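Local coordinates for protein putative isocitrate dehydrogenase, NAD-dependent (Methylococcus capsulatus, PDB 6LKY) that probably catalyses the NAD-dependent oxidative decarboxylation of isocitrate, as a homodimer-forming member of the isocitrate and isopropylmalate dehydrogenase family, at residues Pro96-Glu101 and Asp109-Thr114; Arg166-Leu171 and Glu200-Ile205. The protein carries 1 engineered substitution. All coordinates share one frame; numbering follows the deposited sequence.

Interaction 1: Pro96-Glu101 and Asp109-Thr114; sequences PAISFE and DVNLVT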
ATOM      1  N   PRO A  96       6.988   4.888  14.457  1.00 27.66           N
ATOM      2  CA  PRO A  96       6.065   5.988  14.786  1.00 25.22           C
ATOM      3  C   PRO A  96       5.963   7.009  13.666  1.00 24.82           C
ATOM      4  O   PRO A  96       6.953   7.356  13.018  1.00 29.05           O
ATOM      5  CB  PRO A  96       6.683   6.620  16.045  1.00 28.32           C
ATOM      6  CG  PRO A  96       7.750   5.635  16.529  1.00 24.69           C
ATOM      7  CD  PRO A  96       8.203   4.906  15.294  1.00 27.35           C
ATOM      8  N   ALA A  97       4.740   7.484  13.431  1.00 27.00           N
ATOM      9  CA  ALA A  97       4.463   8.595  12.522  1.00 26.66           C
ATOM     10  C   ALA A  97       3.598   9.593  13.290  1.00 29.74           C
ATOM     11  O   ALA A  97       2.406   9.345  13.514  1.00 31.07           O
ATOM     12  CB  ALA A  97       3.781   8.126  11.236  1.00 21.50           C
ATOM     13  N   ILE A  98       4.222  10.679  13.747  1.00 34.76           N
ATOM     14  CA  ILE A  98       3.579  11.725  14.541  1.00 30.64           C
ATOM     15  C   ILE A  98       3.874  13.065  13.873  1.00 32.40           C
ATOM     16  O   ILE A  98       5.038  13.391  13.621  1.00 33.88           O
ATOM     17  CB  ILE A  98       4.068  11.708  15.999  1.00 36.01           C
ATOM     18  CG1 ILE A  98       3.957  10.286  16.554  1.00 30.26           C
ATOM     19  CG2 ILE A  98       3.244  12.664  16.861  1.00 39.08           C
ATOM     20  CD1 ILE A  98       4.533  10.106  17.923  1.00 43.24           C
ATOM     21  N   SER A  99       2.824  13.819  13.552  1.00 29.36           N
ATOM     22  CA  SER A  99       2.972  15.056  12.787  1.00 30.16           C
ATOM     23  C   SER A  99       4.004  15.995  13.422  1.00 38.17           C
ATOM     24  O   SER A  99       4.183  16.033  14.646  1.00 31.29           O
ATOM     25  CB  SER A  99       1.626  15.774  12.681  1.00 34.17           C
ATOM     26  OG  SER A  99       0.674  15.035  11.916  1.00 32.65           O
ATOM     27  N   PHE A 100       4.717  16.724  12.564  1.00 34.32           N
ATOM     28  CA  PHE A 100       5.644  17.778  12.964  1.00 38.61           C
ATOM     29  C   PHE A 100       4.996  19.115  12.642  1.00 37.93           C
ATOM     30  O   PHE A 100       4.660  19.375  11.480  1.00 34.09           O
ATOM     31  CB  PHE A 100       6.982  17.680  12.229  1.00 40.92           C
ATOM     32  CG  PHE A 100       7.818  16.503  12.622  1.00 38.61           C
ATOM     33  CD1 PHE A 100       7.623  15.268  12.023  1.00 33.86           C
ATOM     34  CD2 PHE A 100       8.814  16.636  13.575  1.00 38.67           C
ATOM     35  CE1 PHE A 100       8.394  14.181  12.380  1.00 37.36           C
ATOM     36  CE2 PHE A 100       9.596  15.549  13.933  1.00 37.56           C
ATOM     37  CZ  PHE A 100       9.386  14.320  13.335  1.00 36.17           C
ATOM     38  N   GLU A 101       4.808  19.948  13.663  1.00 44.28           N
ATOM     39  CA  GLU A 101       4.285  21.292  13.440  1.00 46.52           C
ATOM     40  C   GLU A 101       5.149  22.046  12.430  1.00 38.17           C
ATOM     41  O   GLU A 101       6.379  22.055  12.524  1.00 38.92           O
ATOM     42  CB  GLU A 101       4.218  22.051  14.765  1.00 40.08           C
ATOM     43  CG  GLU A 101       3.509  23.392  14.668  1.00 54.34           C
ATOM     44  CD  GLU A 101       3.508  24.148  15.984  1.00 62.80           C
ATOM     45  OE1 GLU A 101       4.029  23.610  16.988  1.00 65.64           O
ATOM     46  OE2 GLU A 101       2.995  25.285  16.006  1.00 71.89           O
ATOM     47  N   ASP A 109      -2.346  16.377  12.680  1.00 37.62           N
ATOM     48  CA  ASP A 109      -2.613  15.636  13.902  1.00 40.26           C
ATOM     49  C   ASP A 109      -2.521  14.128  13.680  1.00 36.99           C
ATOM     50  O   ASP A 109      -3.297  13.354  14.253  1.00 35.24           O
ATOM     51  CB  ASP A 109      -3.984  16.011  14.444  1.00 42.85           C
ATOM     52  CG  ASP A 109      -5.089  15.734  13.442  1.00 51.66           C
ATOM     53  OD1 ASP A 109      -4.781  15.551  12.237  1.00 52.24           O
ATOM     54  OD2 ASP A 109      -6.267  15.691  13.858  1.00 57.82           O
ATOM     55  N   VAL A 110      -1.570  13.672  12.860  1.00 34.69           N
ATOM     56  CA  VAL A 110      -1.326  12.237  12.735  1.00 29.74           C
ATOM     57  C   VAL A 110      -0.538  11.775  13.947  1.00 24.50           C
ATOM     58  O   VAL A 110       0.431  12.426  14.355  1.00 31.26           O
ATOM     59  CB  VAL A 110      -0.574  11.910  11.430  1.00 30.04           C
ATOM     60  CG1 VAL A 110      -0.456  10.406  11.263  1.00 25.34           C
ATOM     61  CG2 VAL A 110      -1.282  12.531  10.223  1.00 28.02           C
ATOM     62  N   ASN A 111      -0.942  10.637  14.530  1.00 29.25           N
ATOM     63  CA  ASN A 111      -0.250  10.116  15.709  1.00 26.40           C
ATOM     64  C   ASN A 111      -0.469   8.604  15.751  1.00 29.52           C
ATOM     65  O   ASN A 111      -1.340   8.082  16.448  1.00 30.87           O
ATOM     66  CB  ASN A 111      -0.726  10.787  17.000  1.00 31.93           C
ATOM     67  CG  ASN A 111       0.100  10.368  18.225  1.00 38.82           C
ATOM     68  OD1 ASN A 111       0.913   9.442  18.170  1.00 32.98           O
ATOM     69  ND2 ASN A 111      -0.094  11.072  19.324  1.00 45.45           N
ATOM     70  N   LEU A 112       0.342   7.875  14.987  1.00 30.79           N
ATOM     71  CA  LEU A 112       0.147   6.432  14.883  1.00 29.59           C
ATOM     72  C   LEU A 112       1.494   5.732  14.981  1.00 28.20           C
ATOM     73  O   LEU A 112       2.548   6.346  14.799  1.00 28.70           O
ATOM     74  CB  LEU A 112      -0.590   6.056  13.585  1.00 26.12           C
ATOM     75  CG  LEU A 112       0.096   6.346  12.243  1.00 27.50           C
ATOM     76  CD1 LEU A 112       1.026   5.186  11.856  1.00 29.32           C
ATOM     77  CD2 LEU A 112      -0.934   6.629  11.145  1.00 24.59           C
ATOM     78  N   VAL A 113       1.457   4.441  15.302  1.00 24.16           N
ATOM     79  CA  VAL A 113       2.663   3.625  15.346  1.00 28.57           C
ATOM     80  C   VAL A 113       2.391   2.322  14.602  1.00 30.72           C
ATOM     81  O   VAL A 113       1.441   1.599  14.938  1.00 27.84           O
ATOM     82  CB  VAL A 113       3.121   3.343  16.788  1.00 31.52           C
ATOM     83  CG1 VAL A 113       4.401   2.489  16.776  1.00 29.30           C
ATOM     84  CG2 VAL A 113       3.344   4.657  17.556  1.00 23.65           C
ATOM     85  N   THR A 114       3.221   2.018  13.598  1.00 29.42           N
ATOM     86  CA  THR A 114       3.148   0.741  12.896  1.00 26.16           C
ATOM     87  C   THR A 114       4.068  -0.270  13.566  1.00 24.99           C
ATOM     88  O   THR A 114       5.248   0.008  13.803  1.00 26.99           O
ATOM     89  CB  THR A 114       3.516   0.896  11.415  1.00 29.80           C
ATOM     90  OG1 THR A 114       2.571   1.761  10.774  1.00 28.20           O
ATOM     91  CG2 THR A 114       3.468  -0.455  10.706  1.00 24.00           C
TER
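Ala97 and Leu112 face each other as the hydrogen-bonded pair of two antiparallel strands, neighbours in the mixed central sheet of the isocitrate/isopropylmalate dehydrogenase fold. Two backbone bonds join them: Ala97 N reaches Leu112 O at 2.8 Å, almost straight at the hydrogen (178°), and Leu112 N returns to Ala97 O at 2.9 Å. Beyond the regular pairing, Ser99 N still bonds to Val110 O, which also takes a CA-H...O contact from Ile98 CA at 3.2 Å. The flanking pairs, Pro96 with Val113 and Ile98 with Asn111, are non-hydrogen-bonded, and their side chains share one face of the sheet.

Apolar contacts lie on both faces. Val113 CG2 sits 4.2 Å from Pro96 CB, while on the other face Ala97 CB meets Leu112 CD1 at 4.1 Å. There both residues rest on Ala237 of helix 227-240. Leu112 holds CG between its backbone N and carbonyl carbon, which leaves CD1 reaching across to the alanine methyl.

Among the polar side chains, Asn111 runs alongside Ile98, both pointing the same way, and its OD1 lies 3.5 Å from Ile98 CG1. That contact is only van der Waals; the same oxygen probably accepts a hydrogen bond from Arg166 NH2. Where the strands part, a side chain replaces the backbone as acceptor: Ser99 OG, turned anti to its own carbonyl carbon (chi1 -66°), receives the N-H of Val110 at 2.8 Å from Val110 N to Ser99 OG, with a bent angle of 149° at the hydrogen.

Interaction 2: Arg166-Leu171 and Glu200-Ile205; sequences RKKVTL and EFDDRI. With NAD (nicotinamide-adenine-dinucleotide), chain H.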
ATOM      1  N   ARG A 166      -1.371   3.801  24.806  1.00 42.18           N
ATOM      2  CA  ARG A 166      -2.230   3.931  23.643  1.00 38.08           C
ATOM      3  C   ARG A 166      -3.459   3.053  23.833  1.00 34.50           C
ATOM      4  O   ARG A 166      -3.510   2.181  24.701  1.00 41.50           O
ATOM      5  CB  ARG A 166      -1.469   3.570  22.365  1.00 35.00           C
ATOM      6  CG  ARG A 166      -0.462   4.643  22.013  1.00 37.00           C
ATOM      7  CD  ARG A 166       0.240   4.411  20.703  1.00 35.97           C
ATOM      8  NE  ARG A 166       1.132   5.527  20.415  1.00 34.29           N
ATOM      9  CZ  ARG A 166       0.852   6.521  19.581  1.00 35.06           C
ATOM     10  NH1 ARG A 166      -0.294   6.537  18.909  1.00 32.24           N
ATOM     11  NH2 ARG A 166       1.735   7.490  19.403  1.00 38.48           N
ATOM     12  N   LYS A 167      -4.477   3.310  23.035  1.00 37.31           N
ATOM     13  CA  LYS A 167      -5.775   2.753  23.352  1.00 41.55           C
ATOM     14  C   LYS A 167      -6.332   1.751  22.346  1.00 41.40           C
ATOM     15  O   LYS A 167      -7.249   1.014  22.710  1.00 35.61           O
ATOM     16  CB  LYS A 167      -6.734   3.907  23.687  1.00 45.95           C
ATOM     17  CG  LYS A 167      -6.495   4.157  25.205  1.00 62.70           C
ATOM     18  CD  LYS A 167      -6.820   5.484  25.887  1.00 65.58           C
ATOM     19  CE  LYS A 167      -7.771   6.405  25.182  1.00 79.82           C
ATOM     20  NZ  LYS A 167      -7.452   7.821  25.554  1.00 83.28           N
ATOM     21  N   LYS A 168      -5.785   1.652  21.129  1.00 40.87           N
ATOM     22  CA  LYS A 168      -6.346   0.757  20.120  1.00 35.17           C
ATOM     23  C   LYS A 168      -5.233   0.094  19.314  1.00 28.53           C
ATOM     24  O   LYS A 168      -4.252   0.744  18.923  1.00 27.38           O
ATOM     25  CB  LYS A 168      -7.302   1.502  19.180  1.00 36.37           C
ATOM     26  CG  LYS A 168      -7.861   0.650  18.026  1.00 38.84           C
ATOM     27  CD  LYS A 168      -8.981   1.379  17.313  1.00 31.15           C
ATOM     28  CE  LYS A 168      -8.508   2.740  16.813  1.00 30.38           C
ATOM     29  NZ  LYS A 168      -9.563   3.360  15.972  1.00 32.29           N
ATOM     30  N   VAL A 169      -5.403  -1.208  19.077  1.00 27.81           N
ATOM     31  CA  VAL A 169      -4.607  -1.982  18.123  1.00 32.75           C
ATOM     32  C   VAL A 169      -5.507  -2.379  16.959  1.00 30.97           C
ATOM     33  O   VAL A 169      -6.574  -2.973  17.163  1.00 30.78           O
ATOM     34  CB  VAL A 169      -3.981  -3.231  18.771  1.00 26.72           C
ATOM     35  CG1 VAL A 169      -3.389  -4.153  17.686  1.00 26.36           C
ATOM     36  CG2 VAL A 169      -2.905  -2.840  19.783  1.00 24.99           C
ATOM     37  N   THR A 170      -5.081  -2.040  15.742  1.00 28.03           N
ATOM     38  CA  THR A 170      -5.730  -2.448  14.502  1.00 27.28           C
ATOM     39  C   THR A 170      -4.839  -3.438  13.763  1.00 23.65           C
ATOM     40  O   THR A 170      -3.722  -3.092  13.370  1.00 28.68           O
ATOM     41  CB  THR A 170      -6.000  -1.246  13.605  1.00 22.97           C
ATOM     42  OG1 THR A 170      -6.833  -0.307  14.289  1.00 27.00           O
ATOM     43  CG2 THR A 170      -6.695  -1.714  12.323  1.00 27.50           C
ATOM     44  N   LEU A 171      -5.326  -4.655  13.568  1.00 22.86           N
ATOM     45  CA  LEU A 171      -4.588  -5.665  12.823  1.00 24.04           C
ATOM     46  C   LEU A 171      -4.947  -5.564  11.343  1.00 22.30           C
ATOM     47  O   LEU A 171      -6.127  -5.633  10.979  1.00 21.27           O
ATOM     48  CB  LEU A 171      -4.900  -7.059  13.377  1.00 19.46           C
ATOM     49  CG  LEU A 171      -4.070  -8.242  12.853  1.00 25.68           C
ATOM     50  CD1 LEU A 171      -3.993  -9.363  13.892  1.00 18.09           C
ATOM     51  CD2 LEU A 171      -4.637  -8.798  11.536  1.00 27.32           C
ATOM     52  N   GLU A 200      -8.384  -1.727  22.933  1.00 31.57           N
ATOM     53  CA  GLU A 200      -9.454  -1.739  21.962  1.00 30.00           C
ATOM     54  C   GLU A 200      -8.894  -2.541  20.765  1.00 35.95           C
ATOM     55  O   GLU A 200      -7.744  -2.326  20.368  1.00 30.53           O
ATOM     56  CB  GLU A 200      -9.602  -0.259  21.647  1.00 46.67           C
ATOM     57  CG  GLU A 200     -10.610   0.468  22.551  1.00 60.24           C
ATOM     58  CD  GLU A 200     -11.177   1.774  22.042  1.00 78.77           C
ATOM     59  OE1 GLU A 200     -10.407   2.576  21.460  1.00 74.72           O
ATOM     60  OE2 GLU A 200     -12.269   2.143  22.561  1.00 82.86           O
ATOM     61  N   PHE A 201      -9.663  -3.457  20.168  1.00 31.60           N
ATOM     62  CA  PHE A 201      -9.123  -4.273  19.073  1.00 32.21           C
ATOM     63  C   PHE A 201     -10.059  -4.286  17.874  1.00 39.56           C
ATOM     64  O   PHE A 201     -11.252  -4.565  18.027  1.00 37.35           O
ATOM     65  CB  PHE A 201      -8.837  -5.730  19.495  1.00 28.55           C
ATOM     66  CG  PHE A 201      -8.236  -6.585  18.372  1.00 34.13           C
ATOM     67  CD1 PHE A 201      -6.938  -6.359  17.919  1.00 30.28           C
ATOM     68  CD2 PHE A 201      -8.984  -7.586  17.764  1.00 29.57           C
ATOM     69  CE1 PHE A 201      -6.397  -7.125  16.895  1.00 33.99           C
ATOM     70  CE2 PHE A 201      -8.454  -8.365  16.739  1.00 31.94           C
ATOM     71  CZ  PHE A 201      -7.158  -8.135  16.296  1.00 32.58           C
ATOM     72  N   ASP A 202      -9.516  -3.991  16.681  1.00 30.75           N
ATOM     73  CA  ASP A 202     -10.242  -4.215  15.436  1.00 36.01           C
ATOM     74  C   ASP A 202      -9.278  -4.658  14.329  1.00 31.90           C
ATOM     75  O   ASP A 202      -8.071  -4.812  14.546  1.00 27.27           O
ATOM     76  CB  ASP A 202     -11.073  -2.975  15.055  1.00 25.66           C
ATOM     77  CG  ASP A 202     -10.237  -1.742  14.795  1.00 35.60           C
ATOM     78  OD1 ASP A 202      -8.989  -1.804  14.780  1.00 42.52           O
ATOM     79  OD2 ASP A 202     -10.855  -0.676  14.609  1.00 43.95           O
ATOM     80  N   ASP A 203      -9.828  -4.898  13.136  1.00 32.06           N
ATOM     81  CA  ASP A 203      -9.048  -5.384  12.006  1.00 26.08           C
ATOM     82  C   ASP A 203      -9.520  -4.718  10.715  1.00 32.55           C
ATOM     83  O   ASP A 203     -10.683  -4.333  10.584  1.00 31.41           O
ATOM     84  CB  ASP A 203      -9.118  -6.918  11.908  1.00 23.78           C
ATOM     85  CG  ASP A 203     -10.480  -7.418  11.443  1.00 41.11           C
ATOM     86  OD1 ASP A 203     -10.666  -7.585  10.219  1.00 40.02           O
ATOM     87  OD2 ASP A 203     -11.367  -7.637  12.300  1.00 40.72           O
ATOM     88  N   ARG A 204      -8.603  -4.587   9.758  1.00 22.92           N
ATOM     89  CA  ARG A 204      -8.899  -3.949   8.483  1.00 24.30           C
ATOM     90  C   ARG A 204      -8.215  -4.710   7.356  1.00 24.88           C
ATOM     91  O   ARG A 204      -7.092  -5.200   7.519  1.00 23.04           O
ATOM     92  CB  ARG A 204      -8.425  -2.488   8.452  1.00 27.33           C
ATOM     93  CG  ARG A 204      -9.206  -1.534   9.342  1.00 33.85           C
ATOM     94  CD  ARG A 204     -10.637  -1.359   8.851  1.00 33.55           C
ATOM     95  NE  ARG A 204     -11.369  -0.365   9.629  1.00 35.19           N
ATOM     96  CZ  ARG A 204     -12.111  -0.640  10.698  1.00 48.02           C
ATOM     97  NH1 ARG A 204     -12.217  -1.886  11.142  1.00 37.04           N
ATOM     98  NH2 ARG A 204     -12.750   0.338  11.331  1.00 51.99           N
ATOM     99  N   ILE A 205      -8.906  -4.822   6.221  1.00 25.63           N
ATOM    100  CA  ILE A 205      -8.263  -5.320   5.013  1.00 22.22           C
ATOM    101  C   ILE A 205      -7.362  -4.228   4.447  1.00 21.71           C
ATOM    102  O   ILE A 205      -7.711  -3.037   4.458  1.00 25.93           O
ATOM    103  CB  ILE A 205      -9.309  -5.803   3.994  1.00 21.60           C
ATOM    104  CG1 ILE A 205     -10.283  -6.775   4.676  1.00 23.34           C
ATOM    105  CG2 ILE A 205      -8.621  -6.538   2.840  1.00 21.40           C
ATOM    106  CD1 ILE A 205     -11.426  -7.287   3.768  1.00 21.72           C
TER
HETATM  107  PA  NAD H 401     -15.455  -1.931   1.709  1.00 24.93           P
HETATM  108  O1A NAD H 401     -16.764  -2.675   1.714  1.00 24.14           O
HETATM  109  O2A NAD H 401     -15.108  -1.363   0.339  1.00 26.63           O
HETATM  110  O5B NAD H 401     -15.614  -0.771   2.792  1.00 22.63           O
HETATM  111  C5B NAD H 401     -14.515   0.104   3.077  1.00 22.10           C
HETATM  112  C4B NAD H 401     -15.071   1.423   3.612  1.00 26.29           C
HETATM  113  O4B NAD H 401     -15.624   2.189   2.519  1.00 23.14           O
HETATM  114  C3B NAD H 401     -16.216   1.160   4.592  1.00 28.06           C
HETATM  115  O3B NAD H 401     -16.133   2.034   5.716  1.00 27.77           O
HETATM  116  C2B NAD H 401     -17.454   1.450   3.759  1.00 25.66           C
HETATM  117  O2B NAD H 401     -18.588   1.960   4.459  1.00 29.77           O
HETATM  118  C1B NAD H 401     -17.005   2.490   2.746  1.00 22.00           C
HETATM  119  N9A NAD H 401     -17.884   2.215   1.600  1.00 27.08           N
HETATM  120  C8A NAD H 401     -17.243   1.626   0.420  1.00 23.01           C
HETATM  121  N7A NAD H 401     -18.230   1.881  -0.666  1.00 21.88           N
HETATM  122  C5A NAD H 401     -18.473   3.324  -0.460  1.00 28.15           C
HETATM  123  C6A NAD H 401     -19.644   4.042  -1.130  1.00 21.22           C
HETATM  124  N6A NAD H 401     -20.345   3.213  -2.110  1.00 20.01           N
HETATM  125  N1A NAD H 401     -20.448   4.653  -0.054  1.00 23.82           N
HETATM  126  C2A NAD H 401     -19.537   5.448   0.778  1.00 20.96           C
HETATM  127  N3A NAD H 401     -18.819   4.598   1.741  1.00 25.10           N
HETATM  128  C4A NAD H 401     -18.651   3.325   1.034  1.00 27.11           C
HETATM  129  O3  NAD H 401     -14.239  -2.871   2.124  1.00 27.42           O
HETATM  130  PN  NAD H 401     -14.209  -3.957   3.302  1.00 22.70           P
HETATM  131  O1N NAD H 401     -15.054  -3.546   4.474  1.00 25.64           O
HETATM  132  O2N NAD H 401     -12.757  -4.088   3.660  1.00 24.70           O
HETATM  133  O5D NAD H 401     -14.761  -5.321   2.642  1.00 21.88           O
HETATM  134  C5D NAD H 401     -16.140  -5.695   2.666  1.00 18.72           C
HETATM  135  C4D NAD H 401     -16.386  -6.874   1.710  1.00 24.30           C
HETATM  136  O4D NAD H 401     -16.296  -6.448   0.325  1.00 26.14           O
HETATM  137  C3D NAD H 401     -15.377  -8.014   1.874  1.00 24.69           C
HETATM  138  O3D NAD H 401     -16.069  -9.265   1.940  1.00 25.68           O
HETATM  139  C2D NAD H 401     -14.544  -7.959   0.600  1.00 25.00           C
HETATM  140  O2D NAD H 401     -14.137  -9.265   0.153  1.00 22.70           O
HETATM  141  C1D NAD H 401     -15.503  -7.391  -0.431  1.00 22.89           C
HETATM  142  N1N NAD H 401     -14.723  -6.747  -1.507  1.00 25.45           N
HETATM  143  C2N NAD H 401     -15.522  -6.716  -2.737  1.00 18.94           C
HETATM  144  C3N NAD H 401     -15.134  -5.691  -3.797  1.00 26.19           C
HETATM  145  C7N NAD H 401     -15.565  -5.964  -5.248  1.00 26.89           C
HETATM  146  O7N NAD H 401     -16.582  -6.953  -5.246  1.00 24.12           O
HETATM  147  N7N NAD H 401     -14.528  -6.244  -6.254  1.00 29.12           N
HETATM  148  C4N NAD H 401     -13.889  -4.837  -3.577  1.00 23.02           C
HETATM  149  C5N NAD H 401     -13.324  -4.746  -2.164  1.00 22.12           C
HETATM  150  C6N NAD H 401     -13.980  -5.551  -1.047  1.00 22.13           C
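Thr170 and Asp202 meet through their side chains on one face of two parallel strands, the hydroxyl OG1 donating to carboxylate OD1 at 2.7 Å. OD1 uses its syn lone pair, and Asp202 reaches over because its CG stands between the backbone N and carbonyl carbon (chi1 62°). The Thr170 methyl CG2, anti to the backbone N, lies beside the same OD1 at 3.4 Å and also touches Arg204 CG. Lys168 slants across the same face: its CD passes 3.9 Å from Asp202 OD2, but NZ bonds to Arg219 O and feels the aspartate only as a nearby charge. Arg204 NH2 makes a long, charge-only approach to OD2. An alanine in place of Asp202 would probably leave the Thr170 hydroxyl without this acceptor and free to turn, and Lys168 and Arg204 without a nearby opposite charge.

On the other face, the Phe201 side chain crosses those of Leu171 and Val169 at a slant, with CE1 at 3.8 Å from Leu171 CB and CD1 at 4.2 Å from Val169 CG1. In the backbone, Val169 N bonds to Glu200 O at 2.9 Å. Ile205, the N-cap of helix 206-215, brings CD1 to 3.5 Å from NAD O2N.

The strands belong to a beta-alpha-beta unit whose helix 181-193 packs on Leu171 and Phe201; helix 147-163 also touches Val169 and Leu171, and strand 222-225 flanks 168-173 on its other edge.

How the interactions relate
From the N terminus, strand 92-98 comes first, and interaction 1 closes a short connection of seven residues, without helix or strand, when 109-114 returns antiparallel. Only after this is complete does 166-171 begin; interaction 2 closes the longer helical excursion to 200-205, so the two are in series and neither nests nor crosses. Their centres lie about 16 Å apart in the same mixed sheet, with strand 222-225, from later in the chain, inserted between 111-117 and 168-173. Arg166 bridges them directly: besides its probable bond to Asn111, its CZ packs 3.7 Å from Val113 CG2. Interaction 2 includes strand 200-205, the outermost of the sheet on that side within this chain.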